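Local coordinates for protein Bis(5'-nucleosyl)-tetraphosphatase [asymmetrical] (Caenorhabditis elegans, PDB 1KTG) that hydrolyses diadenosine tetraphosphate asymmetrically to AMP and ATP, as a Nudix enzyme that depends on divalent metal ions such as magnesium, at residues 63-68 with 88-93; 112-116 with 128-132; 70-74 with 85-89. The contacts are given in a common frame with arbitrary orientation. Residues are numbered along the deposited sequence.

All three contacts lie in one Nudix domain. Contacts 1 and 3 belong to the same antiparallel hairpin of strands 64-78 and 81-92, with centres about 12 Å apart: 70-74 follows 63-68, and the partner segments 85-89 and 88-93 overlap at Trp88 and Leu89. Contact 2 follows later in the sequence and pairs helices 112-119 and 122-137, its centre about 16 Å from that of contact 1 and about 13 Å from that of contact 3. Phe131 connects helix and sheet, packing on Leu89, Cys70 and the backbone at Tyr87. Helix 122-137 thus covers one side of the hairpin, helix 112-119 packs against that helix, and contact 3 reaches the bound AMP through Leu74.

Contact 1: residues 63-68 with 88-93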
ATOM      1  N   GLN A  63      -6.052 -13.949  -1.096  1.00  7.32           N
ATOM      2  CA  GLN A  63      -6.739 -13.174  -2.118  1.00  7.05           C
ATOM      3  C   GLN A  63      -5.756 -12.426  -3.007  1.00  6.75           C
ATOM      4  O   GLN A  63      -6.153 -11.764  -3.957  1.00  6.47           O
ATOM      5  CB  GLN A  63      -7.652 -12.154  -1.441  1.00  7.33           C
ATOM      6  CG  GLN A  63      -8.795 -12.760  -0.669  1.00  8.40           C
ATOM      7  CD  GLN A  63      -9.513 -11.726   0.172  1.00 11.44           C
ATOM      8  OE1 GLN A  63      -9.085 -11.413   1.278  1.00 13.51           O
ATOM      9  NE2 GLN A  63     -10.594 -11.184  -0.360  1.00 14.38           N
ATOM     10  N   LEU A  64      -4.469 -12.529  -2.694  1.00  6.66           N
ATOM     11  CA  LEU A  64      -3.453 -11.749  -3.383  1.00  6.69           C
ATOM     12  C   LEU A  64      -2.411 -12.585  -4.118  1.00  6.77           C
ATOM     13  O   LEU A  64      -2.102 -13.699  -3.721  1.00  6.58           O
ATOM     14  CB  LEU A  64      -2.689 -10.898  -2.355  1.00  6.84           C
ATOM     15  CG  LEU A  64      -3.452  -9.833  -1.579  1.00  6.68           C
ATOM     16  CD1 LEU A  64      -2.503  -9.191  -0.565  1.00  7.71           C
ATOM     17  CD2 LEU A  64      -4.037  -8.800  -2.524  1.00  7.76           C
ATOM     18  N   THR A  65      -1.883 -12.016  -5.197  1.00  7.16           N
ATOM     19  CA  THR A  65      -0.692 -12.532  -5.859  1.00  6.84           C
ATOM     20  C   THR A  65       0.380 -11.475  -5.605  1.00  6.60           C
ATOM     21  O   THR A  65       0.393 -10.420  -6.250  1.00  6.35           O
ATOM     22  CB  THR A  65      -0.894 -12.717  -7.374  1.00  7.34           C
ATOM     23  OG1 THR A  65      -1.857 -13.749  -7.620  1.00  7.98           O
ATOM     24  CG2 THR A  65       0.374 -13.263  -8.019  1.00  7.53           C
ATOM     25  N   ILE A  66       1.259 -11.738  -4.646  1.00  5.86           N
ATOM     26  CA  ILE A  66       2.283 -10.767  -4.271  1.00  6.31           C
ATOM     27  C   ILE A  66       3.507 -10.965  -5.144  1.00  6.18           C
ATOM     28  O   ILE A  66       4.014 -12.072  -5.268  1.00  5.37           O
ATOM     29  CB  ILE A  66       2.663 -10.913  -2.787  1.00  6.43           C
ATOM     30  CG1 ILE A  66       1.424 -10.745  -1.912  1.00  7.62           C
ATOM     31  CG2 ILE A  66       3.699  -9.862  -2.424  1.00  7.51           C
ATOM     32  CD1 ILE A  66       1.660 -10.936  -0.440  1.00  8.60           C
ATOM     33  N   HIS A  67       3.957  -9.890  -5.771  1.00  6.21           N
ATOM     34  CA  HIS A  67       5.119  -9.939  -6.650  1.00  7.33           C
ATOM     35  C   HIS A  67       6.374  -9.709  -5.823  1.00  7.65           C
ATOM     36  O   HIS A  67       6.746  -8.572  -5.564  1.00  7.54           O
ATOM     37  CB  HIS A  67       4.997  -8.867  -7.722  1.00  7.27           C
ATOM     38  CG  HIS A  67       3.737  -8.960  -8.522  1.00  8.56           C
ATOM     39  ND1 HIS A  67       3.325 -10.127  -9.130  1.00 10.51           N
ATOM     40  CD2 HIS A  67       2.790  -8.035  -8.801  1.00  8.83           C
ATOM     41  CE1 HIS A  67       2.179  -9.913  -9.753  1.00 11.47           C
ATOM     42  NE2 HIS A  67       1.834  -8.650  -9.568  1.00  8.79           N
ATOM     43  N   GLU A  68       7.028 -10.787  -5.418  1.00  8.63           N
ATOM     44  CA  GLU A  68       8.203 -10.682  -4.541  1.00  9.83           C
ATOM     45  C   GLU A  68       9.371  -9.932  -5.154  1.00 10.15           C
ATOM     46  O   GLU A  68      10.202  -9.383  -4.422  1.00 11.38           O
ATOM     47  CB  GLU A  68       8.638 -12.067  -4.075  1.00  9.79           C
ATOM     48  CG  GLU A  68       7.469 -12.816  -3.477  1.00 11.49           C
ATOM     49  CD  GLU A  68       7.854 -14.052  -2.702  1.00 14.31           C
ATOM     50  OE1 GLU A  68       9.066 -14.268  -2.444  1.00 13.57           O
ATOM     51  OE2 GLU A  68       6.914 -14.799  -2.344  1.00 16.65           O
ATOM     52  N   TRP A  88       5.687  -4.046  -1.070  1.00  5.32           N
ATOM     53  CA  TRP A  88       5.681  -4.999  -2.173  1.00  5.34           C
ATOM     54  C   TRP A  88       4.420  -4.753  -3.011  1.00  5.51           C
ATOM     55  O   TRP A  88       3.387  -4.369  -2.485  1.00  5.54           O
ATOM     56  CB  TRP A  88       5.618  -6.434  -1.663  1.00  5.31           C
ATOM     57  CG  TRP A  88       6.887  -7.042  -1.165  1.00  5.04           C
ATOM     58  CD1 TRP A  88       7.777  -7.808  -1.882  1.00  5.01           C
ATOM     59  CD2 TRP A  88       7.366  -7.037   0.181  1.00  5.38           C
ATOM     60  NE1 TRP A  88       8.796  -8.233  -1.069  1.00  5.60           N
ATOM     61  CE2 TRP A  88       8.571  -7.772   0.204  1.00  6.25           C
ATOM     62  CE3 TRP A  88       6.918  -6.456   1.373  1.00  5.30           C
ATOM     63  CZ2 TRP A  88       9.314  -7.956   1.370  1.00  7.30           C
ATOM     64  CZ3 TRP A  88       7.656  -6.645   2.525  1.00  5.88           C
ATOM     65  CH2 TRP A  88       8.842  -7.384   2.513  1.00  5.76           C
ATOM     66  N   LEU A  89       4.516  -4.972  -4.321  1.00  5.34           N
ATOM     67  CA  LEU A  89       3.366  -4.861  -5.222  1.00  5.65           C
ATOM     68  C   LEU A  89       2.550  -6.165  -5.131  1.00  5.49           C
ATOM     69  O   LEU A  89       3.108  -7.242  -5.082  1.00  5.22           O
ATOM     70  CB  LEU A  89       3.857  -4.607  -6.655  1.00  5.43           C
ATOM     71  CG  LEU A  89       2.799  -4.373  -7.735  1.00  6.50           C
ATOM     72  CD1 LEU A  89       2.008  -3.091  -7.479  1.00  7.17           C
ATOM     73  CD2 LEU A  89       3.421  -4.357  -9.120  1.00  8.42           C
ATOM     74  N   ALA A  90       1.225  -6.065  -5.096  1.00  6.23           N
ATOM     75  CA  ALA A  90       0.381  -7.241  -4.941  1.00  5.98           C
ATOM     76  C   ALA A  90      -0.930  -7.087  -5.696  1.00  6.33           C
ATOM     77  O   ALA A  90      -1.630  -6.084  -5.542  1.00  6.14           O
ATOM     78  CB  ALA A  90       0.106  -7.478  -3.472  1.00  6.09           C
ATOM     79  N   LYS A  91      -1.268  -8.092  -6.492  1.00  6.18           N
ATOM     80  CA  LYS A  91      -2.488  -8.061  -7.274  1.00  7.00           C
ATOM     81  C   LYS A  91      -3.655  -8.664  -6.511  1.00  6.85           C
ATOM     82  O   LYS A  91      -3.561  -9.782  -6.023  1.00  6.75           O
ATOM     83  CB  LYS A  91      -2.318  -8.845  -8.561  1.00  7.13           C
ATOM     84  CG  LYS A  91      -3.553  -8.867  -9.439  1.00  8.67           C
ATOM     85  CD  LYS A  91      -3.283  -9.510 -10.785  1.00  9.24           C
ATOM     86  CE  LYS A  91      -4.505  -9.452 -11.682  1.00 10.93           C
ATOM     87  NZ  LYS A  91      -4.208 -10.031 -13.021  1.00 11.52           N
ATOM     88  N   LEU A  92      -4.746  -7.912  -6.415  1.00  6.72           N
ATOM     89  CA  LEU A  92      -5.996  -8.439  -5.878  1.00  7.06           C
ATOM     90  C   LEU A  92      -6.652  -9.188  -7.032  1.00  7.21           C
ATOM     91  O   LEU A  92      -7.173  -8.578  -7.950  1.00  6.77           O
ATOM     92  CB  LEU A  92      -6.893  -7.316  -5.376  1.00  7.21           C
ATOM     93  CG  LEU A  92      -8.195  -7.763  -4.697  1.00  8.60           C
ATOM     94  CD1 LEU A  92      -7.910  -8.492  -3.393  1.00  8.51           C
ATOM     95  CD2 LEU A  92      -9.086  -6.549  -4.452  1.00  9.24           C
ATOM     96  N   ASN A  93      -6.633 -10.509  -6.963  1.00  7.28           N
ATOM     97  CA  ASN A  93      -7.071 -11.352  -8.066  1.00  8.17           C
ATOM     98  C   ASN A  93      -8.547 -11.329  -8.411  1.00  7.92           C
ATOM     99  O   ASN A  93      -8.917 -11.324  -9.590  1.00  9.00           O
ATOM    100  CB  ASN A  93      -6.622 -12.769  -7.781  1.00  8.64           C
ATOM    101  CG  ASN A  93      -5.118 -12.879  -7.812  1.00 10.24           C
ATOM    102  OD1 ASN A  93      -4.489 -12.369  -8.734  1.00 14.26           O
ATOM    103  ND2 ASN A  93      -4.536 -13.499  -6.803  1.00 10.63           N
TER
HETATM  104  O   HOH W   1      -2.300 -13.653 -10.130  1.00 24.91           O
HETATM  105  O   HOH W   2      11.079  -9.854  -2.007  1.00 17.28           O
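Residues 63-68 and 88-93 form an antiparallel beta pairing at the open end of the hairpin made by strands 64-78 and 81-92, where the mixed sheet of the Nudix fold has helices on both sides. The segment axes approach to 4.4 Å at 155°. Thr65 and Lys91 are a hydrogen-bonded pair, with N to O distances of 2.9 Å from Thr65 N to Lys91 O and from Lys91 N to Thr65 O. His67 N donates to Leu89 O at 2.9 Å, and Asn93 N extends the pairing past the strand with a longer bond of 3.3 Å to Gln63 O.

Leu64, Ile66, Ala90 and Leu92 share one face. Leu64 CD2 lies 4.0 Å from Leu92 CD1, and Ile66 CG1 is 3.9 Å from Ala90 CB; Ile66 and Trp88 also meet Trp46 of the Nudix-box helix 45-57. On the other face His67 and Leu89 pack against helix 122-137, with His67 NE2 hydrogen-bonded to Tyr11 OH.

Polar links close both ends. Asn93 ND2 donates to Thr65 OG1 at 2.8 Å, and one water bridges Thr65 OG1 (2.6 Å) and Asn93 OD1 (2.9 Å). At the corner near Glu68, where the CA atoms of Glu68 and Trp88 stand 6.7 Å apart, a second water donates to Glu68 O (2.6 Å) and accepts from Trp88 NE1 (3.0 Å). Backbone bonds therefore run from Gln63 to His67, with the Asn93 amide and a water reinforcing one end; where the chains separate at Glu68, the second water spans the gap to the indole.

Contact 2: residues 112-116 with 128-132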
ATOM      1  N   LEU A 112      -3.193   5.325 -12.090  1.00  5.31           N
ATOM      2  CA  LEU A 112      -1.867   5.821 -11.717  1.00  5.50           C
ATOM      3  C   LEU A 112      -1.744   7.322 -11.413  1.00  5.51           C
ATOM      4  O   LEU A 112      -1.229   7.710 -10.373  1.00  5.34           O
ATOM      5  CB  LEU A 112      -0.861   5.458 -12.801  1.00  5.40           C
ATOM      6  CG  LEU A 112       0.545   6.009 -12.553  1.00  6.04           C
ATOM      7  CD1 LEU A 112       1.163   5.387 -11.307  1.00  6.61           C
ATOM      8  CD2 LEU A 112       1.408   5.760 -13.763  1.00  7.67           C
ATOM      9  N   GLU A 113      -2.181   8.169 -12.332  1.00  5.55           N
ATOM     10  CA  GLU A 113      -1.988   9.599 -12.136  1.00  5.73           C
ATOM     11  C   GLU A 113      -2.795  10.139 -10.960  1.00  5.49           C
ATOM     12  O   GLU A 113      -2.316  10.985 -10.203  1.00  5.76           O
ATOM     13  CB  GLU A 113      -2.303  10.344 -13.418  1.00  6.00           C
ATOM     14  CG  GLU A 113      -1.334   9.998 -14.550  1.00  7.36           C
ATOM     15  CD  GLU A 113       0.126  10.307 -14.230  1.00  8.92           C
ATOM     16  OE1 GLU A 113       0.407  11.194 -13.387  1.00  8.97           O
ATOM     17  OE2 GLU A 113       1.006   9.658 -14.837  1.00 10.42           O
ATOM     18  N   ASP A 114      -4.010   9.628 -10.810  1.00  5.17           N
ATOM     19  CA  ASP A 114      -4.894  10.015  -9.723  1.00  5.01           C
ATOM     20  C   ASP A 114      -4.318   9.533  -8.397  1.00  5.26           C
ATOM     21  O   ASP A 114      -4.348  10.249  -7.377  1.00  4.54           O
ATOM     22  CB  ASP A 114      -6.272   9.394  -9.958  1.00  5.23           C
ATOM     23  CG  ASP A 114      -7.304   9.872  -8.975  1.00  5.78           C
ATOM     24  OD1 ASP A 114      -8.084   9.026  -8.462  1.00  5.24           O
ATOM     25  OD2 ASP A 114      -7.419  11.073  -8.658  1.00  6.21           O
ATOM     26  N   ALA A 115      -3.789   8.314  -8.408  1.00  5.29           N
ATOM     27  CA  ALA A 115      -3.176   7.761  -7.216  1.00  5.82           C
ATOM     28  C   ALA A 115      -2.009   8.638  -6.771  1.00  5.65           C
ATOM     29  O   ALA A 115      -1.841   8.907  -5.574  1.00  5.59           O
ATOM     30  CB  ALA A 115      -2.717   6.329  -7.461  1.00  5.73           C
ATOM     31  N   ILE A 116      -1.217   9.104  -7.727  1.00  6.09           N
ATOM     32  CA  ILE A 116      -0.066   9.945  -7.410  1.00  6.23           C
ATOM     33  C   ILE A 116      -0.537  11.265  -6.807  1.00  6.32           C
ATOM     34  O   ILE A 116      -0.012  11.713  -5.786  1.00  6.05           O
ATOM     35  CB  ILE A 116       0.803  10.190  -8.658  1.00  6.79           C
ATOM     36  CG1 ILE A 116       1.516   8.903  -9.065  1.00  7.45           C
ATOM     37  CG2 ILE A 116       1.838  11.255  -8.397  1.00  7.74           C
ATOM     38  CD1 ILE A 116       2.019   8.928 -10.503  1.00  8.86           C
ATOM     39  N   LEU A 128       5.095   4.514  -7.094  1.00  7.25           N
ATOM     40  CA  LEU A 128       3.959   4.059  -7.891  1.00  7.46           C
ATOM     41  C   LEU A 128       4.331   3.999  -9.379  1.00  7.67           C
ATOM     42  O   LEU A 128       3.940   3.068 -10.079  1.00  7.85           O
ATOM     43  CB  LEU A 128       2.738   4.973  -7.660  1.00  7.39           C
ATOM     44  CG  LEU A 128       2.102   4.917  -6.264  1.00  7.68           C
ATOM     45  CD1 LEU A 128       1.072   6.028  -6.088  1.00  8.25           C
ATOM     46  CD2 LEU A 128       1.488   3.575  -5.988  1.00  8.44           C
ATOM     47  N   ARG A 129       5.108   4.971  -9.861  1.00  7.15           N
ATOM     48  CA  ARG A 129       5.541   4.950 -11.257  1.00  7.64           C
ATOM     49  C   ARG A 129       6.416   3.727 -11.516  1.00  7.53           C
ATOM     50  O   ARG A 129       6.275   3.058 -12.543  1.00  8.20           O
ATOM     51  CB  ARG A 129       6.300   6.232 -11.625  1.00  7.59           C
ATOM     52  CG  ARG A 129       5.406   7.455 -11.656  1.00  8.28           C
ATOM     53  CD  ARG A 129       6.021   8.696 -12.244  1.00 10.42           C
ATOM     54  NE  ARG A 129       5.094   9.826 -12.170  1.00 11.15           N
ATOM     55  CZ  ARG A 129       4.059  10.027 -12.993  1.00 12.13           C
ATOM     56  NH1 ARG A 129       3.285  11.090 -12.822  1.00 13.12           N
ATOM     57  NH2 ARG A 129       3.797   9.188 -13.994  1.00 11.72           N
ATOM     58  N   LYS A 130       7.302   3.427 -10.570  1.00  7.52           N
ATOM     59  CA  LYS A 130       8.201   2.283 -10.682  1.00  7.14           C
ATOM     60  C   LYS A 130       7.414   0.986 -10.752  1.00  6.82           C
ATOM     61  O   LYS A 130       7.676   0.117 -11.593  1.00  6.24           O
ATOM     62  CB  LYS A 130       9.141   2.251  -9.481  1.00  7.76           C
ATOM     63  N   PHE A 131       6.438   0.870  -9.859  1.00  6.16           N
ATOM     64  CA  PHE A 131       5.583  -0.298  -9.783  1.00  6.17           C
ATOM     65  C   PHE A 131       4.726  -0.435 -11.037  1.00  6.10           C
ATOM     66  O   PHE A 131       4.525  -1.538 -11.528  1.00  6.13           O
ATOM     67  CB  PHE A 131       4.718  -0.219  -8.530  1.00  6.11           C
ATOM     68  CG  PHE A 131       5.456  -0.595  -7.265  1.00  6.83           C
ATOM     69  CD1 PHE A 131       4.760  -0.933  -6.118  1.00  6.04           C
ATOM     70  CD2 PHE A 131       6.850  -0.626  -7.235  1.00  6.21           C
ATOM     71  CE1 PHE A 131       5.435  -1.315  -4.951  1.00  6.53           C
ATOM     72  CE2 PHE A 131       7.534  -0.999  -6.067  1.00  7.21           C
ATOM     73  CZ  PHE A 131       6.828  -1.335  -4.931  1.00  6.99           C
ATOM     74  N   SER A 132       4.239   0.686 -11.556  1.00  6.62           N
ATOM     75  CA  SER A 132       3.465   0.690 -12.803  1.00  7.10           C
ATOM     76  C   SER A 132       4.344   0.225 -13.962  1.00  7.40           C
ATOM     77  O   SER A 132       3.895  -0.523 -14.833  1.00  7.35           O
ATOM     78  CB  SER A 132       2.890   2.093 -13.072  1.00  7.73           C
ATOM     79  OG  SER A 132       2.289   2.191 -14.360  1.00  8.15           O
TER
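A bidentate salt bridge joins the helices: Arg129 NH1 donates to Glu113 OE1 at 2.9 Å and Arg129 NH2 to Glu113 OE2 at 3.0 Å. The CA-to-CB bond of Glu113 points away from helix 128-132, so its side chain folds back (chi1 and chi2 both m) to meet the long arginine. Ile116 lies over one face of the guanidinium, with CD1 3.4 Å from Arg129 CZ. Further in, Leu128 is the apolar centre: its CB is 4.0 Å from Leu112 CD1, and its CD1 is 4.0 Å from Ala115 CB. Leu112 CD2 also rests 3.7 Å from Ser132 OG. Helices 112-119 and 122-137 are antiparallel here, and the axes of segments 112-116 and 128-132 approach to 10.7 Å at 159°; Leu128 and Phe131 reach Val9 of the sheet. Over so wide a spacing the backbones stay well apart, and side chains make the junction, with Leu112, Ala115, Ile116 and Leu128 forming an apolar patch and the charged pair along its exposed border.

Contact 3: residues 70-74 with 85-89; sequences CHETL and VKYWL
Residues 70-74 (CHETL) and 85-89 (VKYWL) are extended, neighbouring strands of a beta hairpin, a regular antiparallel part of the mixed Nudix-fold sheet whose Leu74 end borders the AMP pocket. Their axes lie 4.6 Å apart at 159°. In register, His71 faces Trp88 and Thr73 faces Lys86 as non-hydrogen-bonded pairs (CA-CA 4.3 and 4.1 Å), whereas Glu72-Tyr87 and Leu74-Val85 are hydrogen-bonded pairs (CA-CA 5.5 and 5.2 Å).

His71 (chi1 p, 64°) has the most surface covered. Its CB sits over the five-membered ring of Trp88 (chi1 m, chi2 -94°) in a CH-pi contact, 3.9 Å from the ring centroid. The fully extended Lys86 brings CE to 3.3 Å from His71 ND1 and NZ over one face of the imidazole.

Cys70 (chi1 t) puts SG 3.8 Å from Leu89 CB, and its O accepts from Leu89 N at 3.0 Å.

Tyr87 (chi1 m, chi2 97°) lies on the face opposite to His71, with Glu72, Leu74 and Val85. Tyr87 N donates to Glu72 O (2.9 Å) and Glu72 N to Tyr87 O (3.0 Å); Tyr87 CE1 is 4.0 Å from Leu74 CD1. The Leu74-Val85 pair is closed by Leu74 N to Val85 O (2.9 Å) and Val85 N to Leu74 O (2.8 Å). Glu72 OE2 accepts from the following backbone amide, Thr73 N, at 2.8 Å.

Strand 3-14 runs parallel along the other edge of 85-89. Helix 122-137 covers the Tyr87 face through Met124, Leu127 and Phe131, Trp88 meets Trp46 of helix 45-57 edge-to-face, and Leu74 touches the bound AMP.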
ATOM      1  N   CYS A  70       9.106  -7.206  -6.831  1.00  8.50           N
ATOM      2  CA  CYS A  70       8.777  -5.801  -7.005  1.00  8.29           C
ATOM      3  C   CYS A  70       8.536  -5.170  -5.644  1.00  7.75           C
ATOM      4  O   CYS A  70       7.438  -5.239  -5.089  1.00  7.94           O
ATOM      5  CB  CYS A  70       7.576  -5.608  -7.917  1.00  7.99           C
ATOM      6  SG  CYS A  70       7.186  -3.874  -8.237  1.00  7.91           S
ATOM      7  N   HIS A  71       9.593  -4.596  -5.087  1.00  7.53           N
ATOM      8  CA  HIS A  71       9.498  -3.945  -3.792  1.00  6.84           C
ATOM      9  C   HIS A  71      10.358  -2.710  -3.777  1.00  6.54           C
ATOM     10  O   HIS A  71      11.313  -2.604  -4.544  1.00  6.65           O
ATOM     11  CB  HIS A  71       9.872  -4.890  -2.648  1.00  6.48           C
ATOM     12  CG  HIS A  71      11.302  -5.364  -2.653  1.00  6.32           C
ATOM     13  ND1 HIS A  71      12.303  -4.718  -1.957  1.00  5.00           N
ATOM     14  CD2 HIS A  71      11.880  -6.458  -3.208  1.00  5.53           C
ATOM     15  CE1 HIS A  71      13.440  -5.376  -2.107  1.00  5.73           C
ATOM     16  NE2 HIS A  71      13.212  -6.437  -2.865  1.00  5.62           N
ATOM     17  N   GLU A  72       9.995  -1.769  -2.917  1.00  6.23           N
ATOM     18  CA  GLU A  72      10.731  -0.520  -2.773  1.00  6.75           C
ATOM     19  C   GLU A  72      10.494  -0.004  -1.360  1.00  6.31           C
ATOM     20  O   GLU A  72       9.441  -0.261  -0.763  1.00  6.26           O
ATOM     21  CB  GLU A  72      10.238   0.485  -3.805  1.00  7.14           C
ATOM     22  CG  GLU A  72      10.704   1.910  -3.594  1.00  8.76           C
ATOM     23  CD  GLU A  72      12.174   2.069  -3.832  1.00 11.41           C
ATOM     24  OE1 GLU A  72      12.549   2.621  -4.899  1.00 12.30           O
ATOM     25  OE2 GLU A  72      12.948   1.647  -2.946  1.00 12.92           O
ATOM     26  N   THR A  73      11.460   0.726  -0.816  1.00  6.34           N
ATOM     27  CA  THR A  73      11.313   1.261   0.533  1.00  6.34           C
ATOM     28  C   THR A  73      11.369   2.779   0.541  1.00  6.46           C
ATOM     29  O   THR A  73      12.262   3.381  -0.052  1.00  5.93           O
ATOM     30  CB  THR A  73      12.393   0.684   1.450  1.00  6.65           C
ATOM     31  OG1 THR A  73      12.316  -0.750   1.450  1.00  6.72           O
ATOM     32  CG2 THR A  73      12.143   1.072   2.907  1.00  6.57           C
ATOM     33  N   LEU A  74      10.384   3.388   1.193  1.00  6.24           N
ATOM     34  CA  LEU A  74      10.305   4.830   1.330  1.00  6.87           C
ATOM     35  C   LEU A  74      10.878   5.217   2.691  1.00  6.77           C
ATOM     36  O   LEU A  74      10.745   4.474   3.639  1.00  5.94           O
ATOM     37  CB  LEU A  74       8.851   5.299   1.258  1.00  7.24           C
ATOM     38  CG  LEU A  74       8.065   5.063  -0.037  1.00  7.69           C
ATOM     39  CD1 LEU A  74       6.733   5.779   0.053  1.00  9.87           C
ATOM     40  CD2 LEU A  74       8.828   5.519  -1.282  1.00  9.87           C
ATOM     41  N   VAL A  85       9.336   2.577   5.210  1.00  6.10           N
ATOM     42  CA  VAL A  85       8.155   1.788   4.886  1.00  6.05           C
ATOM     43  C   VAL A  85       8.473   0.965   3.651  1.00  6.37           C
ATOM     44  O   VAL A  85       8.632   1.501   2.555  1.00  7.31           O
ATOM     45  CB  VAL A  85       6.904   2.640   4.632  1.00  6.32           C
ATOM     46  CG1 VAL A  85       5.670   1.738   4.467  1.00  6.41           C
ATOM     47  CG2 VAL A  85       6.681   3.621   5.775  1.00  6.81           C
ATOM     48  N   LYS A  86       8.593  -0.341   3.838  1.00  5.46           N
ATOM     49  CA  LYS A  86       8.865  -1.225   2.721  1.00  5.48           C
ATOM     50  C   LYS A  86       7.554  -1.707   2.117  1.00  5.04           C
ATOM     51  O   LYS A  86       6.703  -2.220   2.834  1.00  5.39           O
ATOM     52  CB  LYS A  86       9.666  -2.430   3.184  1.00  5.25           C
ATOM     53  CG  LYS A  86      10.021  -3.362   2.044  1.00  5.13           C
ATOM     54  CD  LYS A  86      11.094  -4.371   2.424  1.00  5.55           C
ATOM     55  CE  LYS A  86      11.449  -5.214   1.221  1.00  6.24           C
ATOM     56  NZ  LYS A  86      12.471  -6.265   1.499  1.00  6.45           N
ATOM     57  N   TYR A  87       7.408  -1.548   0.804  1.00  5.13           N
ATOM     58  CA  TYR A  87       6.210  -1.990   0.081  1.00  5.13           C
ATOM     59  C   TYR A  87       6.542  -3.034  -0.981  1.00  5.18           C
ATOM     60  O   TYR A  87       7.524  -2.899  -1.705  1.00  4.61           O
ATOM     61  CB  TYR A  87       5.578  -0.819  -0.694  1.00  5.63           C
ATOM     62  CG  TYR A  87       4.900   0.232   0.146  1.00  4.98           C
ATOM     63  CD1 TYR A  87       5.558   1.404   0.491  1.00  5.79           C
ATOM     64  CD2 TYR A  87       3.590   0.072   0.553  1.00  7.88           C
ATOM     65  CE1 TYR A  87       4.935   2.372   1.245  1.00  7.42           C
ATOM     66  CE2 TYR A  87       2.956   1.037   1.300  1.00  7.40           C
ATOM     67  CZ  TYR A  87       3.629   2.178   1.648  1.00  6.92           C
ATOM     68  OH  TYR A  87       2.987   3.140   2.391  1.00  6.81           O
ATOM     69  N   TRP A  88       5.687  -4.046  -1.070  1.00  5.32           N
ATOM     70  CA  TRP A  88       5.681  -4.999  -2.173  1.00  5.34           C
ATOM     71  C   TRP A  88       4.420  -4.753  -3.011  1.00  5.51           C
ATOM     72  O   TRP A  88       3.387  -4.369  -2.485  1.00  5.54           O
ATOM     73  CB  TRP A  88       5.618  -6.434  -1.663  1.00  5.31           C
ATOM     74  CG  TRP A  88       6.887  -7.042  -1.165  1.00  5.04           C
ATOM     75  CD1 TRP A  88       7.777  -7.808  -1.882  1.00  5.01           C
ATOM     76  CD2 TRP A  88       7.366  -7.037   0.181  1.00  5.38           C
ATOM     77  NE1 TRP A  88       8.796  -8.233  -1.069  1.00  5.60           N
ATOM     78  CE2 TRP A  88       8.571  -7.772   0.204  1.00  6.25           C
ATOM     79  CE3 TRP A  88       6.918  -6.456   1.373  1.00  5.30           C
ATOM     80  CZ2 TRP A  88       9.314  -7.956   1.370  1.00  7.30           C
ATOM     81  CZ3 TRP A  88       7.656  -6.645   2.525  1.00  5.88           C
ATOM     82  CH2 TRP A  88       8.842  -7.384   2.513  1.00  5.76           C
ATOM     83  N   LEU A  89       4.516  -4.972  -4.321  1.00  5.34           N
ATOM     84  CA  LEU A  89       3.366  -4.861  -5.222  1.00  5.65           C
ATOM     85  C   LEU A  89       2.550  -6.165  -5.131  1.00  5.49           C
ATOM     86  O   LEU A  89       3.108  -7.242  -5.082  1.00  5.22           O
ATOM     87  CB  LEU A  89       3.857  -4.607  -6.655  1.00  5.43           C
ATOM     88  CG  LEU A  89       2.799  -4.373  -7.735  1.00  6.50           C
ATOM     89  CD1 LEU A  89       2.008  -3.091  -7.479  1.00  7.17           C
ATOM     90  CD2 LEU A  89       3.421  -4.357  -9.120  1.00  8.42           C
TER